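PDB 6RIY: replicative DNA helicase from Mycobacterium chimaera, which carries an intein of the Hedgehog/intein fold, a protein-splicing element that probably excises itself from the helicase precursor and joins the flanking sequences. Local coordinates for residues Ala1-Pro11 with Arg116-Asp128. Numbering follows the deposited sequence.
Sequences ALALYTPLPTP and RVASVPVRCVEVD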
# COMPACT_ATOMS: atom_id res chain seq x y z
N ALA A 1 4.93 -5.42 1.57
CA ALA A 1 4.21 -6.28 0.63
C ALA A 1 2.71 -6.21 0.86
O ALA A 1 2.27 -6.17 2.01
CB ALA A 1 4.68 -7.70 0.77
N LEU A 2 1.95 -6.20 -0.24
CA LEU A 2 0.49 -6.18 -0.23
C LEU A 2 -0.07 -7.49 -0.76
O LEU A 2 0.54 -8.17 -1.59
CB LEU A 2 -0.08 -5.02 -1.07
CG LEU A 2 0.36 -3.60 -0.66
CD1 LEU A 2 -0.44 -2.51 -1.39
CD2 LEU A 2 0.24 -3.40 0.84
N ALA A 3 -1.26 -7.84 -0.28
CA ALA A 3 -1.94 -9.03 -0.77
C ALA A 3 -2.10 -8.98 -2.28
O ALA A 3 -2.33 -7.92 -2.87
CB ALA A 3 -3.32 -9.14 -0.11
N LEU A 4 -2.00 -10.16 -2.92
CA LEU A 4 -2.11 -10.23 -4.38
C LEU A 4 -3.42 -9.66 -4.89
O LEU A 4 -3.48 -9.21 -6.04
CB LEU A 4 -2.00 -11.68 -4.84
CG LEU A 4 -0.77 -12.49 -4.44
CD1 LEU A 4 -0.73 -13.79 -5.26
CD2 LEU A 4 0.48 -11.67 -4.65
N TYR A 5 -4.48 -9.74 -4.10
CA TYR A 5 -5.79 -9.31 -4.57
C TYR A 5 -6.01 -7.82 -4.38
O TYR A 5 -7.12 -7.34 -4.67
CB TYR A 5 -6.92 -10.09 -3.88
CG TYR A 5 -6.88 -10.13 -2.36
CD1 TYR A 5 -6.96 -8.97 -1.60
CD2 TYR A 5 -6.80 -11.34 -1.68
CE1 TYR A 5 -6.93 -9.01 -0.23
CE2 TYR A 5 -6.78 -11.39 -0.30
CZ TYR A 5 -6.83 -10.22 0.42
OH TYR A 5 -6.82 -10.26 1.79
N THR A 6 -5.00 -7.10 -3.91
CA THR A 6 -5.15 -5.67 -3.68
C THR A 6 -5.32 -4.96 -5.01
O THR A 6 -4.45 -5.09 -5.88
CB THR A 6 -3.95 -5.07 -2.95
OG1 THR A 6 -3.68 -5.80 -1.74
CG2 THR A 6 -4.25 -3.60 -2.60
N PRO A 7 -6.41 -4.23 -5.23
CA PRO A 7 -6.53 -3.45 -6.47
C PRO A 7 -5.67 -2.20 -6.37
O PRO A 7 -5.64 -1.52 -5.35
CB PRO A 7 -8.02 -3.10 -6.53
CG PRO A 7 -8.44 -3.06 -5.09
CD PRO A 7 -7.58 -4.07 -4.35
N LEU A 8 -4.95 -1.92 -7.46
CA LEU A 8 -4.09 -0.74 -7.54
C LEU A 8 -4.54 0.13 -8.70
O LEU A 8 -4.71 -0.38 -9.81
CB LEU A 8 -2.62 -1.14 -7.76
CG LEU A 8 -2.06 -2.16 -6.77
CD1 LEU A 8 -0.63 -2.53 -7.16
CD2 LEU A 8 -2.10 -1.58 -5.36
N PRO A 9 -4.72 1.44 -8.52
CA PRO A 9 -5.09 2.29 -9.65
C PRO A 9 -3.91 2.47 -10.60
O PRO A 9 -2.75 2.53 -10.18
CB PRO A 9 -5.47 3.62 -8.99
CG PRO A 9 -4.63 3.66 -7.78
CD PRO A 9 -4.53 2.22 -7.28
N THR A 10 -4.22 2.56 -11.88
CA THR A 10 -3.25 2.82 -12.93
C THR A 10 -3.75 4.00 -13.75
O THR A 10 -4.89 4.44 -13.58
CB THR A 10 -3.07 1.59 -13.83
OG1 THR A 10 -4.25 1.41 -14.61
CG2 THR A 10 -2.81 0.36 -12.98
N PRO A 11 -2.91 4.55 -14.63
CA PRO A 11 -3.41 5.65 -15.48
C PRO A 11 -4.63 5.29 -16.31
O PRO A 11 -5.46 6.16 -16.59
CB PRO A 11 -2.19 5.98 -16.37
CG PRO A 11 -1.03 5.60 -15.56
CD PRO A 11 -1.45 4.38 -14.78
N ARG A 116 -4.15 -8.16 13.09
CA ARG A 116 -3.56 -9.36 12.53
C ARG A 116 -4.65 -10.26 11.97
O ARG A 116 -5.69 -10.46 12.61
CB ARG A 116 -2.76 -10.09 13.61
CG ARG A 116 -2.12 -11.38 13.16
CD ARG A 116 -0.83 -11.12 12.42
NE ARG A 116 -0.15 -12.36 12.09
CZ ARG A 116 0.66 -13.02 12.92
NH1 ARG A 116 0.90 -12.54 14.14
NH2 ARG A 116 1.24 -14.15 12.53
N VAL A 117 -4.43 -10.77 10.76
CA VAL A 117 -5.36 -11.70 10.12
C VAL A 117 -4.56 -12.89 9.61
O VAL A 117 -3.34 -12.94 9.72
CB VAL A 117 -6.16 -11.04 8.99
CG1 VAL A 117 -7.11 -10.00 9.57
CG2 VAL A 117 -5.23 -10.42 7.94
N ALA A 118 -5.28 -13.88 9.07
CA ALA A 118 -4.63 -15.03 8.47
C ALA A 118 -3.68 -14.61 7.35
O ALA A 118 -3.96 -13.67 6.60
CB ALA A 118 -5.67 -16.01 7.92
N SER A 119 -2.57 -15.33 7.22
CA SER A 119 -1.62 -15.07 6.14
C SER A 119 -2.25 -15.28 4.76
O SER A 119 -2.93 -16.28 4.52
CB SER A 119 -0.41 -15.98 6.29
OG SER A 119 0.57 -15.71 5.30
N VAL A 120 -1.99 -14.35 3.85
CA VAL A 120 -2.31 -14.55 2.44
C VAL A 120 -1.05 -14.26 1.63
O VAL A 120 -0.13 -13.58 2.12
CB VAL A 120 -3.47 -13.64 1.97
CG1 VAL A 120 -4.74 -13.96 2.74
CG2 VAL A 120 -3.09 -12.18 2.10
N PRO A 121 -0.97 -14.77 0.40
CA PRO A 121 0.18 -14.45 -0.46
C PRO A 121 0.32 -12.95 -0.68
O PRO A 121 -0.68 -12.25 -0.85
CB PRO A 121 -0.14 -15.19 -1.77
CG PRO A 121 -1.09 -16.30 -1.36
CD PRO A 121 -1.91 -15.70 -0.26
N VAL A 122 1.56 -12.46 -0.71
CA VAL A 122 1.83 -11.03 -0.86
C VAL A 122 2.99 -10.83 -1.83
O VAL A 122 3.73 -11.76 -2.14
CB VAL A 122 2.13 -10.33 0.50
CG1 VAL A 122 0.95 -10.45 1.43
CG2 VAL A 122 3.43 -10.87 1.15
N ARG A 123 3.14 -9.59 -2.30
CA ARG A 123 4.25 -9.19 -3.17
C ARG A 123 4.65 -7.76 -2.85
O ARG A 123 3.81 -6.94 -2.47
CB ARG A 123 3.87 -9.21 -4.66
CG ARG A 123 3.71 -10.55 -5.32
CD ARG A 123 3.30 -10.33 -6.79
NE ARG A 123 4.44 -10.02 -7.64
CZ ARG A 123 4.36 -9.44 -8.83
NH1 ARG A 123 3.18 -9.07 -9.32
NH2 ARG A 123 5.46 -9.22 -9.53
N CYS A 124 5.92 -7.44 -3.10
CA CYS A 124 6.42 -6.06 -3.06
C CYS A 124 6.75 -5.56 -4.46
O CYS A 124 7.17 -6.31 -5.34
CB CYS A 124 7.68 -5.93 -2.21
SG CYS A 124 7.50 -6.38 -0.50
N VAL A 125 6.61 -4.24 -4.63
CA VAL A 125 7.06 -3.55 -5.83
C VAL A 125 8.02 -2.44 -5.39
O VAL A 125 7.97 -1.95 -4.27
CB VAL A 125 5.89 -2.95 -6.64
CG1 VAL A 125 4.93 -4.04 -7.10
CG2 VAL A 125 5.15 -1.89 -5.81
N GLU A 126 8.90 -2.05 -6.31
CA GLU A 126 9.63 -0.80 -6.18
C GLU A 126 9.23 0.11 -7.33
O GLU A 126 9.00 -0.36 -8.45
CB GLU A 126 11.13 -1.04 -6.17
CG GLU A 126 11.56 -2.10 -5.15
CD GLU A 126 13.06 -2.24 -5.02
OE1 GLU A 126 13.76 -1.21 -4.99
OE2 GLU A 126 13.55 -3.39 -4.95
N VAL A 127 9.13 1.41 -7.07
CA VAL A 127 8.67 2.35 -8.08
C VAL A 127 9.69 3.46 -8.25
O VAL A 127 10.58 3.66 -7.41
CB VAL A 127 7.28 2.93 -7.73
CG1 VAL A 127 6.23 1.81 -7.81
CG2 VAL A 127 7.31 3.54 -6.35
N ASP A 128 9.57 4.19 -9.36
CA ASP A 128 10.64 5.08 -9.79
C ASP A 128 10.45 6.52 -9.32
O ASP A 128 11.05 7.44 -9.89
CB ASP A 128 10.79 5.03 -11.31
CG ASP A 128 9.73 5.81 -12.06
OD1 ASP A 128 8.67 6.14 -11.47
OD2 ASP A 128 9.96 6.09 -13.25
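A short antiparallel beta pairing joins the start of the intein, Ala1-Leu4, to Pro121-Arg123, at the beginning of strand 122-127, over a hundred residues later in this Hedgehog/intein (HINT) fold. Leu2 and Arg123 form a hydrogen-bonded pair: Leu2 N donates to Arg123 O and Arg123 N returns the bond to Leu2 O, both at 3.0 Å. One step on, Ala3 and Val122 make a non-hydrogen-bonded pair, and Leu4 N reaches Pro121 O (3.2 Å), closing the pairing where the chain enters a type I turn. Thr6 fixes that turn by giving both N and OG1 to Ala3 O from the same face of the carbonyl.

Ala1 CB wedges between Cys124 SG and Val122 CG2, each 3.4 Å away, tight for the carbon pair. Leu4 lies across Arg123 at about a right angle: with CG anti to the carbonyl carbon (chi1 -55°), its CD2 rests on Arg123 CG at 3.5 Å, while CD1 meets Pro121 CB. Val120 CG2 touches Ala3 CB at 3.8 Å, and Ala3 CB in turn lies over one face of the Tyr5 ring, offset toward its rim.

Arg123 bends at chi3 (81°) and carries its guanidinium to the backbone oxygens of Val20 and Thr40. Ala1 N bonds to His65 ND1 and Asp62 OD1. Strand 2-3 is the outer strand of a four-stranded antiparallel sheet, next to 122-127 and then 33-39; Ala3 also backbone-bonds to Val60 of strand 58-62, and Leu2 packs on that strand and 133-136.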